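Local coordinates for protein N5-carboxyaminoimidazole ribonucleotide synthetase (Bacillus anthracis, PDB 3Q2O) that probably uses ATP and bicarbonate to carboxylate aminoimidazole ribonucleotide to its N5-carboxyamino form in purine biosynthesis, as an ATP-grasp enzyme, at residues Val199-Ser204 against Leu258-Phe263. Residues are numbered along the deposited sequence; the frame is centred on the assembly and turned at random.
Sequences VIVIRS and LAVEMF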
# COMPACT_ATOMS: atom_id res chain seq x y z
N VAL A 199 9.47 -2.60 -19.27
CA VAL A 199 8.71 -1.40 -19.02
C VAL A 199 7.27 -1.81 -18.81
O VAL A 199 6.72 -2.60 -19.59
CB VAL A 199 8.78 -0.42 -20.22
CG1 VAL A 199 7.86 0.78 -19.98
CG2 VAL A 199 10.21 0.05 -20.47
N ILE A 200 6.66 -1.29 -17.74
CA ILE A 200 5.24 -1.47 -17.50
C ILE A 200 4.49 -0.25 -18.07
O ILE A 200 4.79 0.89 -17.71
CB ILE A 200 4.92 -1.60 -15.98
CG1 ILE A 200 5.79 -2.68 -15.29
CG2 ILE A 200 3.42 -1.83 -15.74
CD1 ILE A 200 5.58 -4.10 -15.77
N VAL A 201 3.54 -0.50 -18.97
CA VAL A 201 2.70 0.58 -19.51
C VAL A 201 1.24 0.39 -19.09
O VAL A 201 0.73 -0.73 -19.05
CB VAL A 201 2.82 0.78 -21.07
CG1 VAL A 201 4.18 1.31 -21.42
CG2 VAL A 201 2.60 -0.51 -21.84
N ILE A 202 0.59 1.49 -18.76
CA ILE A 202 -0.80 1.47 -18.32
C ILE A 202 -1.63 2.30 -19.29
O ILE A 202 -1.20 3.40 -19.70
CB ILE A 202 -0.96 2.11 -16.91
CG1 ILE A 202 0.11 1.59 -15.92
CG2 ILE A 202 -2.44 1.97 -16.40
CD1 ILE A 202 0.01 0.07 -15.63
N ARG A 203 -2.80 1.79 -19.64
CA ARG A 203 -3.75 2.54 -20.47
C ARG A 203 -5.16 2.30 -19.96
O ARG A 203 -5.62 1.16 -19.86
CB ARG A 203 -3.60 2.17 -21.95
CG ARG A 203 -4.37 3.10 -22.88
CD ARG A 203 -3.94 2.91 -24.36
NE ARG A 203 -4.78 3.69 -25.26
CZ ARG A 203 -5.96 3.28 -25.74
NH1 ARG A 203 -6.43 2.07 -25.44
NH2 ARG A 203 -6.65 4.08 -26.54
N SER A 204 -5.84 3.38 -19.59
CA SER A 204 -7.18 3.25 -19.03
C SER A 204 -8.23 3.02 -20.11
O SER A 204 -7.94 3.17 -21.31
CB SER A 204 -7.55 4.49 -18.21
OG SER A 204 -7.76 5.59 -19.07
N LEU A 258 0.26 -3.59 -19.32
CA LEU A 258 1.11 -4.37 -20.22
C LEU A 258 2.59 -4.30 -19.81
O LEU A 258 3.19 -3.22 -19.75
CB LEU A 258 0.94 -3.89 -21.68
CG LEU A 258 1.68 -4.64 -22.80
CD1 LEU A 258 1.14 -6.07 -22.97
CD2 LEU A 258 1.64 -3.85 -24.13
N ALA A 259 3.17 -5.46 -19.51
CA ALA A 259 4.61 -5.54 -19.27
C ALA A 259 5.31 -5.86 -20.58
O ALA A 259 4.97 -6.85 -21.23
CB ALA A 259 4.91 -6.61 -18.25
N VAL A 260 6.28 -5.03 -20.97
CA VAL A 260 7.02 -5.27 -22.21
C VAL A 260 8.45 -5.62 -21.85
O VAL A 260 9.22 -4.75 -21.40
CB VAL A 260 7.02 -4.02 -23.15
CG1 VAL A 260 7.57 -4.40 -24.55
CG2 VAL A 260 5.62 -3.44 -23.27
N GLU A 261 8.81 -6.89 -22.02
CA GLU A 261 10.16 -7.35 -21.74
C GLU A 261 10.99 -7.28 -23.01
O GLU A 261 10.49 -7.58 -24.10
CB GLU A 261 10.17 -8.78 -21.19
CG GLU A 261 9.43 -8.92 -19.86
CD GLU A 261 9.60 -10.29 -19.26
OE1 GLU A 261 8.73 -11.16 -19.47
OE2 GLU A 261 10.63 -10.51 -18.57
N MET A 262 12.24 -6.88 -22.84
CA MET A 262 13.12 -6.47 -23.95
C MET A 262 14.54 -6.92 -23.70
O MET A 262 14.91 -7.23 -22.56
CB MET A 262 13.11 -4.94 -24.08
CG MET A 262 11.73 -4.33 -24.39
SD MET A 262 11.81 -2.54 -24.25
CE MET A 262 10.10 -2.05 -24.36
N PHE A 263 15.32 -6.97 -24.78
CA PHE A 263 16.77 -7.13 -24.74
C PHE A 263 17.41 -5.80 -25.17
O PHE A 263 17.00 -5.20 -26.18
CB PHE A 263 17.23 -8.21 -25.72
CG PHE A 263 16.62 -9.56 -25.48
CD1 PHE A 263 15.71 -10.10 -26.39
CD2 PHE A 263 16.96 -10.30 -24.34
CE1 PHE A 263 15.14 -11.36 -26.16
CE2 PHE A 263 16.39 -11.55 -24.10
CZ PHE A 263 15.48 -12.08 -25.02
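Two antiparallel neighbours of an eight-stranded sheet, both within the ATP-grasp region, pair through Val199, Ile200 and Val201 on one and Val260, Ala259 and Leu258 on the other. The short segments run at 152° to each other, and two hydrogen-bonded pairs flank a non-hydrogen-bonded one. In the first, Val260 N gives a bond of 2.8 Å to Val199 O, while Val199 N donates in return to Val260 O. In the other, the bond from Val201 N to Leu258 O is nearly straight, 176° at the hydrogen, and Leu258 N returns one of 2.9 Å to Val201 O. Between them the CA atoms of Ile200 and Ala259 close to 4.5 Å, and Ile200 CA makes a CH...O contact of 3.5 Å with Leu258 O, a weak addition to the N-H bond that this oxygen already receives.

Ile200 and Ala259 share one face of the sheet. There the Ile200 side chain leans toward the other strand, its CD1 meeting Ala259 CB at 3.6 Å. On the other face Val201 and Leu258 lie alongside, pointing the same way; chi1 of -68° turns Val201 CG1 anti to the carbonyl carbon and leaves CG2 between that carbon and the backbone N, where it packs 3.8 Å from Leu258 CB. Val260 CG2 lies 4.4 Å from Val201 CG2, and Met262 CE sits beside Val199 CG2, extending this apolar surface.

That second face is covered by helix 235-251, with Ala245 against Val199 and Val201, and Leu248 against Val260. The Ala259 side chain touches His280 and lies about 8 Å from a bound magnesium ion, while strands 209-220 and 270-276 flank the pair.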